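Botulinum neurotoxin type G (Clostridium botulinum, PDB 3MPP) adheres to the host cell surface through its receptor-binding domain, so that the toxin can deliver its light-chain metalloprotease into the host cytosol. Local coordinates at residues R235-Y240 against I286-S291; F243-Q248 against L414-N419; K257-E262 against Q334-P339; N278-L283 against I423-G428; D348-K353 against C363-E368. The protein carries 4 engineered substitutions. All blocks are in the same frame, centred on the assembly; numbering follows the deposited sequence. Where two conformers were deposited one is given.

Contact 1: R235-Y240 against I286-S291; sequences RYDTQY and IIKKAS
Lys288 NZ and Asp237 OD1 form a salt bridge of 2.8 Å, in which the ammonium group comes from above the carboxylate plane. The lysine chain is folded twice to get there: chi2 (-59°) turns CD and chi3 (-67°) turns CE, and both carbons end up close to the same oxygen. Water 2 also donates to OD1 and accepts from Lys289 N, so this exposed carboxylate is tied to the end of the strand by a charge and a solvent bridge. One residue back along the strand, Asp237 N gives a nearly straight bond (168°) to Ile287 O, with the two atoms 2.9 Å apart. Water 1 links the backbones further, accepting from both Thr238 N and Ile287 N while donating to Arg235 O.

Outside this polar row lies the Tyr236 ring. Lys289 CG sits over the middle of one face, 3.5 Å from the ring centroid, in a CH-pi contact where the two side chains cross at about a right angle. Ile287 O lies in the ring plane at its edge, and Ile287 CG2 packs 3.8 Å from Tyr236 CD1. The polar tips are held by other partners: Tyr236 OH by Asp306, Lys289 NZ by the carbonyl of Asp299. Ile287 CD1 points to the next ring, 3.9 Å from Tyr240 CE2, and Tyr240 OH accepts a hydrogen bond from Arg235 N. The arrangement brings the loop leading into strand 239-244 against strand 285-289, neighbouring antiparallel strands of the beta-trefoil that makes up the C-terminal receptor-binding subdomain.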
# COMPACT_ATOMS: atom_id res chain seq x y z
N ARG A 235 -11.37 3.45 5.61
CA ARG A 235 -12.80 3.28 5.88
C ARG A 235 -13.25 3.65 7.30
O ARG A 235 -12.49 3.56 8.26
CB ARG A 235 -13.23 1.85 5.56
CG ARG A 235 -13.09 1.56 4.06
CD ARG A 235 -13.58 0.20 3.62
NE ARG A 235 -13.15 -0.05 2.25
CZ ARG A 235 -13.92 0.11 1.17
NH1 ARG A 235 -15.18 0.48 1.30
NH2 ARG A 235 -13.42 -0.13 -0.03
N TYR A 236 -14.52 4.02 7.41
CA TYR A 236 -15.16 4.24 8.70
C TYR A 236 -15.46 2.90 9.36
O TYR A 236 -15.49 1.88 8.69
CB TYR A 236 -16.48 4.99 8.51
CG TYR A 236 -16.30 6.43 8.11
CD1 TYR A 236 -15.93 7.38 9.06
CD2 TYR A 236 -16.51 6.84 6.79
CE1 TYR A 236 -15.76 8.70 8.71
CE2 TYR A 236 -16.33 8.17 6.43
CZ TYR A 236 -15.96 9.10 7.41
OH TYR A 236 -15.79 10.44 7.11
N ASP A 237 -15.67 2.92 10.67
CA ASP A 237 -16.16 1.74 11.38
C ASP A 237 -15.24 0.54 11.24
O ASP A 237 -15.69 -0.61 11.28
CB ASP A 237 -17.58 1.38 10.90
CG ASP A 237 -18.59 2.51 11.13
OD1 ASP A 237 -18.32 3.42 11.94
OD2 ASP A 237 -19.66 2.47 10.50
N THR A 238 -13.94 0.79 11.10
CA THR A 238 -12.96 -0.27 10.91
C THR A 238 -11.82 -0.11 11.92
O THR A 238 -11.28 0.99 12.10
CB THR A 238 -12.36 -0.17 9.49
OG1 THR A 238 -13.43 -0.29 8.53
CG2 THR A 238 -11.27 -1.25 9.23
N GLN A 239 -11.42 -1.21 12.56
CA GLN A 239 -10.33 -1.14 13.54
C GLN A 239 -8.97 -0.92 12.89
O GLN A 239 -8.59 -1.65 11.97
CB GLN A 239 -10.31 -2.39 14.41
CG GLN A 239 -11.57 -2.56 15.27
CD GLN A 239 -11.65 -3.95 15.84
OE1 GLN A 239 -11.38 -4.92 15.15
NE2 GLN A 239 -11.99 -4.05 17.12
N TYR A 240 -8.24 0.07 13.40
CA TYR A 240 -6.94 0.44 12.87
C TYR A 240 -5.94 0.68 13.99
O TYR A 240 -6.24 1.39 14.96
CB TYR A 240 -7.04 1.77 12.13
CG TYR A 240 -7.75 1.74 10.80
CD1 TYR A 240 -7.36 0.86 9.79
CD2 TYR A 240 -8.80 2.62 10.54
CE1 TYR A 240 -8.02 0.86 8.55
CE2 TYR A 240 -9.46 2.63 9.32
CZ TYR A 240 -9.06 1.75 8.32
OH TYR A 240 -9.71 1.76 7.10
N ILE A 286 -11.14 3.51 15.83
CA ILE A 286 -12.20 3.39 14.83
C ILE A 286 -12.57 4.80 14.38
O ILE A 286 -12.90 5.65 15.20
CB ILE A 286 -13.43 2.69 15.37
CG1 ILE A 286 -13.09 1.23 15.72
CG2 ILE A 286 -14.58 2.77 14.36
CD1 ILE A 286 -14.19 0.50 16.45
N ILE A 287 -12.50 5.05 13.08
CA ILE A 287 -12.92 6.33 12.53
C ILE A 287 -14.44 6.40 12.42
O ILE A 287 -15.07 5.52 11.80
CB ILE A 287 -12.25 6.58 11.16
CG1 ILE A 287 -10.72 6.41 11.28
CG2 ILE A 287 -12.57 7.97 10.65
CD1 ILE A 287 -10.03 6.40 9.94
N LYS A 288 -15.03 7.44 13.01
CA LYS A 288 -16.48 7.65 12.97
C LYS A 288 -16.81 8.93 12.21
O LYS A 288 -16.08 9.92 12.29
CB LYS A 288 -17.05 7.80 14.40
CG LYS A 288 -16.74 6.65 15.35
CD LYS A 288 -17.28 5.32 14.83
CE LYS A 288 -18.80 5.32 14.81
NZ LYS A 288 -19.34 3.95 14.52
N LYS A 289 -17.93 8.92 11.50
CA LYS A 289 -18.43 10.14 10.88
C LYS A 289 -18.89 11.11 11.95
O LYS A 289 -19.67 10.75 12.82
CB LYS A 289 -19.60 9.84 9.93
CG LYS A 289 -19.19 9.08 8.68
CD LYS A 289 -20.41 8.69 7.84
CE LYS A 289 -20.06 7.55 6.89
NZ LYS A 289 -21.17 7.24 5.93
N ALA A 290 -18.39 12.34 11.89
CA ALA A 290 -18.82 13.34 12.84
C ALA A 290 -20.10 14.02 12.35
O ALA A 290 -21.02 14.26 13.13
CB ALA A 290 -17.74 14.37 13.07
N SER A 291 -20.14 14.31 11.05
CA SER A 291 -21.27 15.01 10.45
C SER A 291 -22.52 14.14 10.36
O SER A 291 -23.60 14.62 10.01
CB SER A 291 -20.90 15.53 9.06
OG SER A 291 -21.99 16.22 8.46
O HOH W 1 -12.35 3.10 11.01
O HOH W 2 -19.13 6.14 11.37

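Contact 2: F243-Q248 against L414-N419; sequences FNQGMQ and LRLGCN
Gln245 packs beside Asn419 where the end of strand 239-244 meets a type I beta turn, Leu416 to Asn419, in the beta-trefoil subdomain. Its CB lies 3.6 Å from Asn419 O, the carbonyl that also accepts from Gln245 N at 2.8 Å, so backbone and side chain of the glutamine close on one oxygen. CG stands anti to the backbone N (chi1 -179°), and the chain runs on extended, alongside Asn419 and pointing the same way. At the tip, OE1 receives a bond from Asn419 ND2 at 3.0 Å; the angle at the hydrogen is only 128°, which makes it weak, and the two amide planes are strongly inclined to each other. Leu416 CD2 flanks OE1 at 4.0 Å. The other tip atom, NE2, turns to the carboxylate of Glu357, while Asn419 OD1 is held by Tyr356 and Gln364, which fixes which way round the asparagine amide lies.

The turn is closed within itself by Asn419 N bonding to Leu416 O. Its second residue, Gly417, is about 7 Å from the side chain of Trp402, the inferred ganglioside-binding site, so the contact borders that region. An Asx motif marks the strand end: Asn244 OD1 accepts from Met247 N at 2.9 Å where the chain leaves the strand. The same side chain uses its other branch across the contact, where Asn244 ND2 donates to Gly417 O at 2.8 Å. That bond is nearly straight (168°) and the acceptor lies in the Asn244 amide plane, although the nitrogen stands above the plane of the Gly417 carbonyl.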
# COMPACT_ATOMS: atom_id res chain seq x y z
N PHE A 243 0.26 4.20 12.73
CA PHE A 243 1.66 4.26 12.35
C PHE A 243 2.07 5.71 12.11
O PHE A 243 1.34 6.46 11.45
CB PHE A 243 1.88 3.40 11.10
CG PHE A 243 3.24 3.55 10.47
CD1 PHE A 243 4.30 2.76 10.89
CD2 PHE A 243 3.44 4.45 9.43
CE1 PHE A 243 5.56 2.89 10.30
CE2 PHE A 243 4.71 4.58 8.83
CZ PHE A 243 5.76 3.80 9.27
N ASN A 244 3.23 6.09 12.65
CA ASN A 244 3.81 7.43 12.43
C ASN A 244 4.99 7.41 11.46
O ASN A 244 6.00 6.76 11.71
CB ASN A 244 4.23 8.06 13.76
CG ASN A 244 4.59 9.51 13.62
OD1 ASN A 244 5.69 9.84 13.21
ND2 ASN A 244 3.64 10.40 13.94
N GLN A 245 4.87 8.16 10.36
CA GLN A 245 5.92 8.19 9.34
C GLN A 245 7.25 8.77 9.86
O GLN A 245 8.31 8.34 9.44
CB GLN A 245 5.49 8.96 8.09
CG GLN A 245 6.59 8.96 6.99
CD GLN A 245 6.24 9.83 5.79
OE1 GLN A 245 5.46 10.76 5.90
NE2 GLN A 245 6.80 9.49 4.64
N GLY A 246 7.19 9.72 10.78
CA GLY A 246 8.41 10.32 11.31
C GLY A 246 9.11 9.51 12.39
O GLY A 246 10.32 9.60 12.56
N MET A 247 8.33 8.71 13.12
CA MET A 247 8.88 7.89 14.20
C MET A 247 8.33 6.50 13.98
O MET A 247 7.32 6.11 14.57
CB MET A 247 8.45 8.47 15.55
CG MET A 247 8.89 9.93 15.69
SD MET A 247 8.54 10.71 17.27
CE MET A 247 9.57 9.69 18.33
N GLN A 248 8.97 5.77 13.08
CA GLN A 248 8.40 4.52 12.57
C GLN A 248 8.60 3.35 13.53
O GLN A 248 7.93 2.33 13.40
CB GLN A 248 9.01 4.19 11.21
CG GLN A 248 8.95 5.36 10.24
CD GLN A 248 9.17 4.96 8.81
OE1 GLN A 248 9.53 3.81 8.52
NE2 GLN A 248 8.98 5.91 7.89
N LEU A 414 10.89 17.29 5.38
CA LEU A 414 11.80 17.15 6.52
C LEU A 414 11.08 16.84 7.84
O LEU A 414 11.64 16.19 8.72
CB LEU A 414 12.55 18.47 6.73
CG LEU A 414 13.30 19.07 5.53
CD1 LEU A 414 13.86 20.45 5.88
CD2 LEU A 414 14.41 18.13 5.07
N ARG A 415 9.86 17.36 7.98
CA ARG A 415 9.10 17.30 9.24
C ARG A 415 7.97 16.29 9.09
O ARG A 415 6.89 16.61 8.58
CB ARG A 415 8.56 18.71 9.57
CG ARG A 415 7.65 18.83 10.81
CD ARG A 415 7.01 20.24 10.89
NE ARG A 415 6.13 20.49 9.73
CZ ARG A 415 5.81 21.70 9.28
NH1 ARG A 415 6.29 22.78 9.88
NH2 ARG A 415 5.02 21.84 8.22
N LEU A 416 8.22 15.06 9.52
CA LEU A 416 7.36 13.92 9.16
C LEU A 416 6.53 13.41 10.34
O LEU A 416 5.70 12.53 10.16
CB LEU A 416 8.21 12.77 8.59
CG LEU A 416 9.10 13.12 7.39
CD1 LEU A 416 9.97 11.93 6.97
CD2 LEU A 416 8.25 13.64 6.21
N GLY A 417 6.75 13.96 11.53
CA GLY A 417 6.01 13.54 12.72
C GLY A 417 4.49 13.72 12.72
O GLY A 417 3.79 13.18 13.58
N CYS A 418 3.97 14.51 11.78
CA CYS A 418 2.53 14.70 11.68
C CYS A 418 1.94 13.84 10.57
O CYS A 418 0.80 14.05 10.17
CB CYS A 418 2.17 16.17 11.41
SG CYS A 418 3.11 16.92 10.04
N ASN A 419 2.71 12.88 10.08
CA ASN A 419 2.19 12.02 9.01
C ASN A 419 1.89 10.65 9.56
O ASN A 419 2.77 10.01 10.13
CB ASN A 419 3.18 11.92 7.86
CG ASN A 419 3.48 13.27 7.24
OD1 ASN A 419 2.59 14.12 7.15
ND2 ASN A 419 4.73 13.48 6.82

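Contact 3: K257-E262 against Q334-P339; sequences KASMGE and QLFLAP
Ser259 O accepts from Leu337 N at 2.9 Å, with an N-H...O angle of 173°, although the nitrogen stands well above the carbonyl plane. This is the one direct hydrogen bond between the two segments, and water extends it to either side along the chain. Water 3 joins Ser259 OG to Leu337 O, and water 4 accepts from Gly261 N while donating to Leu335 O.

Side chains close round these bridges. The extended chain of Met260 lies against the Gln334 amide, its SD 3.4 Å from Gln334 NE2 and its CE 3.6 Å from Gln334 CD. Ser259 CB meets Phe336 CE1 at 3.7 Å, and Leu337 CD1 reaches Gly261 N at 3.5 Å.

A G1 beta bulge sets the geometry: Ser259, at positive phi (61°), and Met260 both face Phe255 across the hairpin of strands 250-255 and 260-270 in the beta-trefoil subdomain. In segment 334-339, the Phe336 ring also stacks with Phe346. The touching parts run 111° apart end to end. Gly261 N and Leu335 O meet through water 4 rather than directly, so the junction relies on bound water as well as on its single backbone bond.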
# COMPACT_ATOMS: atom_id res chain seq x y z
N LYS A 257 -2.16 6.48 33.83
CA LYS A 257 -2.03 7.49 34.87
C LYS A 257 -2.34 8.91 34.39
O LYS A 257 -2.56 9.81 35.19
CB LYS A 257 -0.62 7.46 35.49
CG LYS A 257 -0.50 6.61 36.75
CD LYS A 257 -0.41 5.13 36.43
CE LYS A 257 0.29 4.38 37.55
NZ LYS A 257 -0.43 4.49 38.85
N ALA A 258 -2.37 9.10 33.07
CA ALA A 258 -2.42 10.45 32.53
C ALA A 258 -3.53 10.73 31.50
O ALA A 258 -3.71 11.87 31.07
CB ALA A 258 -1.06 10.82 31.93
N SER A 259 -4.26 9.69 31.11
CA SER A 259 -5.28 9.83 30.06
C SER A 259 -4.63 10.28 28.75
O SER A 259 -5.17 11.14 28.06
CB SER A 259 -6.34 10.85 30.47
OG SER A 259 -7.07 10.46 31.64
N MET A 260 -3.45 9.73 28.43
CA MET A 260 -2.72 10.14 27.22
C MET A 260 -2.16 8.96 26.45
O MET A 260 -2.18 7.83 26.93
CB MET A 260 -1.55 11.06 27.59
CG MET A 260 -1.97 12.37 28.24
SD MET A 260 -0.57 13.27 28.92
CE MET A 260 -1.44 14.64 29.67
N GLY A 261 -1.66 9.26 25.25
CA GLY A 261 -0.89 8.29 24.48
C GLY A 261 0.58 8.60 24.61
O GLY A 261 1.01 9.73 24.35
N GLU A 262 1.37 7.61 25.04
CA GLU A 262 2.82 7.76 25.11
C GLU A 262 3.41 6.83 24.07
O GLU A 262 2.75 5.89 23.64
CB GLU A 262 3.32 7.36 26.51
CG GLU A 262 2.77 6.00 26.96
CD GLU A 262 3.27 5.54 28.33
OE1 GLU A 262 3.88 6.36 29.07
OE2 GLU A 262 3.05 4.36 28.66
N GLN A 334 -0.82 17.81 24.85
CA GLN A 334 -1.07 16.38 24.84
C GLN A 334 -2.53 16.13 24.51
O GLN A 334 -3.40 16.86 25.00
CB GLN A 334 -0.71 15.79 26.22
CG GLN A 334 0.79 15.68 26.42
CD GLN A 334 1.23 16.10 27.82
OE1 GLN A 334 0.77 17.10 28.34
NE2 GLN A 334 2.14 15.34 28.40
N LEU A 335 -2.80 15.15 23.66
CA LEU A 335 -4.18 14.77 23.37
C LEU A 335 -4.77 14.06 24.57
O LEU A 335 -4.06 13.33 25.27
CB LEU A 335 -4.27 13.87 22.12
CG LEU A 335 -3.92 14.61 20.82
CD1 LEU A 335 -3.88 13.67 19.61
CD2 LEU A 335 -4.95 15.74 20.60
N PHE A 336 -6.06 14.28 24.81
CA PHE A 336 -6.78 13.75 25.97
C PHE A 336 -7.58 12.53 25.52
O PHE A 336 -8.51 12.65 24.73
CB PHE A 336 -7.72 14.85 26.49
CG PHE A 336 -8.60 14.45 27.67
CD1 PHE A 336 -8.07 13.79 28.79
CD2 PHE A 336 -9.95 14.79 27.69
CE1 PHE A 336 -8.88 13.44 29.87
CE2 PHE A 336 -10.77 14.45 28.78
CZ PHE A 336 -10.24 13.78 29.87
N LEU A 337 -7.20 11.34 25.99
CA LEU A 337 -7.88 10.12 25.56
C LEU A 337 -8.83 9.78 26.69
O LEU A 337 -8.37 9.44 27.79
CB LEU A 337 -6.87 8.98 25.28
CG LEU A 337 -5.68 9.33 24.39
CD1 LEU A 337 -4.75 8.12 24.12
CD2 LEU A 337 -6.16 9.96 23.08
N ALA A 338 -10.14 9.91 26.45
CA ALA A 338 -11.12 9.87 27.55
C ALA A 338 -12.48 9.26 27.18
O ALA A 338 -12.85 9.19 26.00
CB ALA A 338 -11.33 11.28 28.09
N PRO A 339 -13.24 8.81 28.19
CA PRO A 339 -14.63 8.43 27.93
C PRO A 339 -15.40 9.59 27.30
O PRO A 339 -15.09 10.76 27.53
CB PRO A 339 -15.20 8.15 29.34
CG PRO A 339 -13.98 7.89 30.21
CD PRO A 339 -12.87 8.72 29.62
O HOH W 3 -8.63 8.61 30.49
O HOH W 4 -1.87 11.97 24.50

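Contact 4: N278-L283 against I423-G428; sequences NLYLGL and IPVDEG
Tyr280 carries the polar link: Asp426 N donates to its OH at 3.0 Å, with an N-H...O angle of 164°. The hydroxyl also bonds to the carbonyl of Trp429, so two backbone groups of the same tail grip it. Asp426 forms an Asx turn, with Gly428 N reaching OD2 at 2.9 Å from above the carboxylate plane.

The ring supplies the second kind of contact. Val425 CG2 stands over its centre, 4.2 Å from the centroid and just 6° off the ring normal, a CH-pi arrangement in which the two side chains cross at about a right angle. The backbone comes closer still, Val425 CA being 3.6 Å from Tyr280 CZ.

Purely apolar packing completes the set. Ile423 splits its branches between neighbours: CG2 meets the ring edge at Tyr280 CE1, 3.9 Å away, while CD1 touches Leu279 CB at the same distance of 3.9 Å.

Tyr280 is the centre of an inverse gamma turn, and the carboxylate of Glu431 accepts from the backbone N of both Leu279 and Tyr280. Beyond the contact, Asp426 OD2 forms a salt bridge with Arg74 and a hydrogen bond with Asn141, and Glu427 forms a salt bridge with Lys41, all three partners being residues of the N-terminal subdomain. The loop after strand 275-277 thus clasps the C-terminal tail of the beta-trefoil at the place where that tail runs along the junction between the two receptor-binding subdomains.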
# COMPACT_ATOMS: atom_id res chain seq x y z
N ASN A 278 6.66 -5.55 14.73
CA ASN A 278 5.21 -5.74 14.80
C ASN A 278 4.41 -4.44 14.57
O ASN A 278 4.85 -3.37 14.98
CB ASN A 278 4.83 -6.35 16.16
CG ASN A 278 5.26 -7.78 16.26
OD1 ASN A 278 6.00 -8.18 17.18
ND2 ASN A 278 4.83 -8.58 15.30
N LEU A 279 3.24 -4.59 13.95
CA LEU A 279 2.38 -3.49 13.51
C LEU A 279 1.10 -3.39 14.31
O LEU A 279 0.54 -2.30 14.50
CB LEU A 279 1.97 -3.72 12.05
CG LEU A 279 3.14 -3.81 11.07
CD1 LEU A 279 2.63 -3.92 9.64
CD2 LEU A 279 4.05 -2.58 11.22
N TYR A 280 0.60 -4.54 14.76
CA TYR A 280 -0.65 -4.55 15.47
C TYR A 280 -0.42 -4.31 16.97
O TYR A 280 -0.58 -5.22 17.76
CB TYR A 280 -1.38 -5.87 15.26
CG TYR A 280 -1.54 -6.26 13.82
CD1 TYR A 280 -1.84 -5.32 12.85
CD2 TYR A 280 -1.47 -7.60 13.44
CE1 TYR A 280 -2.04 -5.70 11.52
CE2 TYR A 280 -1.66 -7.98 12.12
CZ TYR A 280 -1.94 -7.03 11.17
OH TYR A 280 -2.13 -7.42 9.85
N LEU A 281 -0.05 -3.09 17.32
CA LEU A 281 0.36 -2.74 18.69
C LEU A 281 -0.30 -1.44 19.10
O LEU A 281 -0.53 -0.58 18.25
CB LEU A 281 1.88 -2.56 18.75
CG LEU A 281 2.77 -3.76 18.43
CD1 LEU A 281 4.23 -3.31 18.38
CD2 LEU A 281 2.57 -4.83 19.50
N GLY A 282 -0.59 -1.27 20.39
CA GLY A 282 -1.07 0.00 20.90
C GLY A 282 -2.55 0.29 20.75
O GLY A 282 -3.37 -0.63 20.64
N LEU A 283 -2.90 1.57 20.76
CA LEU A 283 -4.29 2.01 20.65
C LEU A 283 -4.93 1.46 19.40
O LEU A 283 -4.33 1.52 18.33
CB LEU A 283 -4.37 3.54 20.61
CG LEU A 283 -3.76 4.19 21.86
CD1 LEU A 283 -3.59 5.69 21.68
CD2 LEU A 283 -4.62 3.88 23.05
N ILE A 423 -3.48 1.14 10.17
CA ILE A 423 -3.18 -0.27 9.87
C ILE A 423 -4.31 -1.20 10.34
O ILE A 423 -4.48 -1.44 11.53
CB ILE A 423 -1.87 -0.73 10.57
CG1 ILE A 423 -0.75 0.30 10.39
CG2 ILE A 423 -1.43 -2.09 10.04
CD1 ILE A 423 0.61 -0.18 10.99
N PRO A 424 -5.11 -1.72 9.39
CA PRO A 424 -6.06 -2.78 9.74
C PRO A 424 -5.38 -4.14 9.76
O PRO A 424 -4.41 -4.35 9.03
CB PRO A 424 -7.07 -2.76 8.59
CG PRO A 424 -6.31 -2.13 7.41
CD PRO A 424 -5.06 -1.45 7.93
N VAL A 425 -5.90 -5.06 10.56
CA VAL A 425 -5.44 -6.45 10.53
C VAL A 425 -5.77 -7.03 9.16
O VAL A 425 -6.91 -6.95 8.72
CB VAL A 425 -6.14 -7.32 11.59
CG1 VAL A 425 -5.65 -8.76 11.48
CG2 VAL A 425 -5.91 -6.77 12.99
N ASP A 426 -4.77 -7.59 8.49
CA ASP A 426 -4.93 -8.04 7.11
C ASP A 426 -4.43 -9.48 7.03
O ASP A 426 -3.46 -9.82 7.70
CB ASP A 426 -4.10 -7.14 6.17
CG ASP A 426 -4.28 -7.49 4.70
OD1 ASP A 426 -5.29 -7.06 4.09
OD2 ASP A 426 -3.40 -8.17 4.15
N GLU A 427 -5.07 -10.31 6.21
CA GLU A 427 -4.67 -11.72 6.11
C GLU A 427 -3.26 -11.92 5.60
O GLU A 427 -2.65 -12.95 5.87
CB GLU A 427 -5.65 -12.53 5.24
CG GLU A 427 -5.60 -12.19 3.77
CD GLU A 427 -6.37 -13.19 2.91
OE1 GLU A 427 -6.66 -14.30 3.39
OE2 GLU A 427 -6.68 -12.87 1.75
N GLY A 428 -2.75 -10.95 4.84
CA GLY A 428 -1.42 -11.06 4.27
C GLY A 428 -0.32 -10.64 5.24
O GLY A 428 0.85 -10.59 4.86

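Contact 5: D348-K353 against C363-E368; sequences DVLQIK and CQILCE
Gln351 O accepts a hydrogen bond from Leu366 N at 2.8 Å, almost perfectly straight (178°), and Ile365 CA adds a CH...O contact to the same oxygen. The pair belongs to the beta hairpin of strands 346-353 and 364-368 in the beta-trefoil subdomain. Gln351 and Leu366, like Lys353 and Gln364, are antiparallel hydrogen-bonded pairs, each closed by two backbone bonds; Gln364 N, for example, reaches Lys353 O at 2.9 Å. Between them Ile352 and Ile365 form the non-hydrogen-bonded pair. The short strand axes approach to 4.7 Å, with N-to-C directions 145° apart, which shows a marked twist.

One face of the hairpin is apolar. Leu350 forks over its neighbours across the strands, CD1 lying 3.9 Å from Ile365 CG2 and CD2 3.9 Å from Cys367 CB. Ile352 CG2 meets Cys363 SG at 3.8 Å; that sulfur stands between its own backbone N and carbonyl carbon (chi1 65°), which carries it toward the isoleucine. Phe377 of strand 373-382 covers Leu350 and Ile365 and continues this layer.

The opposite face carries Gln351, Lys353, Gln364 and Leu366. Where direct pairing stops, water 5 donates to Val349 O and accepts from Glu368 N, carrying the link past the last backbone bond. At the other end the bent side chain of Gln364 is held by the backbone N of Tyr355, which bonds to OE1; Gln364 OE1 also lies 3.3 Å from Lys353 O, two acceptors with no bond between them.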
# COMPACT_ATOMS: atom_id res chain seq x y z
N ASP A 348 -13.79 17.15 20.00
CA ASP A 348 -13.48 15.86 19.37
C ASP A 348 -13.64 15.84 17.85
O ASP A 348 -13.31 14.84 17.21
CB ASP A 348 -14.30 14.73 19.99
CG ASP A 348 -15.81 14.95 19.86
OD1 ASP A 348 -16.24 16.04 19.45
OD2 ASP A 348 -16.56 14.02 20.18
N VAL A 349 -14.10 16.94 17.28
CA VAL A 349 -14.30 17.00 15.83
C VAL A 349 -12.98 17.27 15.08
O VAL A 349 -12.36 18.34 15.20
CB VAL A 349 -15.36 18.05 15.48
CG1 VAL A 349 -15.54 18.10 13.97
CG2 VAL A 349 -16.69 17.72 16.20
N LEU A 350 -12.56 16.27 14.31
CA LEU A 350 -11.29 16.32 13.59
C LEU A 350 -11.51 16.26 12.09
O LEU A 350 -12.61 15.98 11.62
CB LEU A 350 -10.43 15.11 13.98
CG LEU A 350 -10.30 14.82 15.47
CD1 LEU A 350 -9.51 13.52 15.70
CD2 LEU A 350 -9.66 16.02 16.15
N GLN A 351 -10.44 16.52 11.34
CA GLN A 351 -10.48 16.43 9.88
C GLN A 351 -9.24 15.71 9.39
O GLN A 351 -8.12 16.05 9.77
CB GLN A 351 -10.56 17.83 9.26
CG GLN A 351 -11.73 18.66 9.72
CD GLN A 351 -11.57 20.13 9.37
OE1 GLN A 351 -11.32 20.47 8.22
NE2 GLN A 351 -11.73 21.00 10.36
N ILE A 352 -9.44 14.69 8.56
CA ILE A 352 -8.33 13.96 7.97
C ILE A 352 -7.98 14.59 6.63
O ILE A 352 -8.86 14.90 5.82
CB ILE A 352 -8.63 12.46 7.80
CG1 ILE A 352 -9.07 11.84 9.13
CG2 ILE A 352 -7.40 11.71 7.33
CD1 ILE A 352 -9.00 10.32 9.12
N LYS A 353 -6.69 14.80 6.41
CA LYS A 353 -6.25 15.58 5.27
C LYS A 353 -5.10 14.87 4.55
O LYS A 353 -4.50 13.94 5.09
CB LYS A 353 -5.78 16.96 5.73
CG LYS A 353 -6.74 17.73 6.61
CD LYS A 353 -7.88 18.35 5.82
CE LYS A 353 -7.41 19.47 4.93
NZ LYS A 353 -8.55 20.38 4.62
N CYS A 363 -1.35 10.47 5.86
CA CYS A 363 -2.36 11.50 5.98
C CYS A 363 -2.06 12.30 7.24
O CYS A 363 -1.24 11.89 8.05
CB CYS A 363 -3.77 10.88 6.04
SG CYS A 363 -4.03 9.88 7.52
N GLN A 364 -2.71 13.45 7.37
CA GLN A 364 -2.53 14.32 8.53
C GLN A 364 -3.87 14.47 9.24
O GLN A 364 -4.92 14.30 8.61
CB GLN A 364 -2.04 15.71 8.10
CG GLN A 364 -0.67 15.71 7.37
CD GLN A 364 -0.76 15.28 5.91
OE1 GLN A 364 -1.69 15.66 5.18
NE2 GLN A 364 0.21 14.48 5.48
N ILE A 365 -3.84 14.80 10.53
CA ILE A 365 -5.09 14.98 11.27
C ILE A 365 -5.12 16.38 11.86
O ILE A 365 -4.26 16.73 12.66
CB ILE A 365 -5.25 13.92 12.39
CG1 ILE A 365 -5.09 12.52 11.81
CG2 ILE A 365 -6.61 14.08 13.10
CD1 ILE A 365 -4.53 11.48 12.77
N LEU A 366 -6.12 17.16 11.45
CA LEU A 366 -6.26 18.55 11.80
C LEU A 366 -7.42 18.73 12.79
O LEU A 366 -8.39 17.98 12.77
CB LEU A 366 -6.54 19.36 10.52
CG LEU A 366 -7.06 20.80 10.62
CD1 LEU A 366 -6.01 21.73 11.20
CD2 LEU A 366 -7.54 21.33 9.26
N CYS A 367 -7.30 19.71 13.68
CA CYS A 367 -8.43 20.15 14.48
C CYS A 367 -8.57 21.66 14.41
O CYS A 367 -7.60 22.39 14.69
CB CYS A 367 -8.31 19.71 15.94
SG CYS A 367 -9.78 20.05 16.94
N GLU A 368 -9.75 22.12 14.03
CA GLU A 368 -10.05 23.55 13.91
C GLU A 368 -11.44 23.81 14.49
O GLU A 368 -12.33 22.98 14.36
CB GLU A 368 -10.06 23.98 12.44
CG GLU A 368 -8.71 24.12 11.79
CD GLU A 368 -8.81 24.75 10.40
OE1 GLU A 368 -9.89 24.66 9.78
OE2 GLU A 368 -7.81 25.33 9.93
O HOH W 5 -11.93 20.15 13.08

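In the fold
All five contacts lie in the C-terminal subdomain, and contacts 1, 2, 3 and 5 reach the same curled sheet. Contacts 1 and 2 use successive parts of strand 239-244, and contact 4 packs against both: Tyr240 CD1 is 3.5 Å from Pro424 N, and Phe243 CB 3.8 Å from Ile423 CD1. Contact 5 meets contact 1 through Ile287 CD1 and Ile352 CD1, 4.1 Å apart, and contact 2 through a probable hydrogen bond of 2.9 Å from Gln364 NE2 to Asn419 OD1. Leu337 CD1 of contact 3 touches Leu283 CD1 of segment 278-283 at 3.6 Å. Contact 2 borders the inferred ganglioside site; in contact 5 the Gln364 side chain is about 12 Å from that of Trp402.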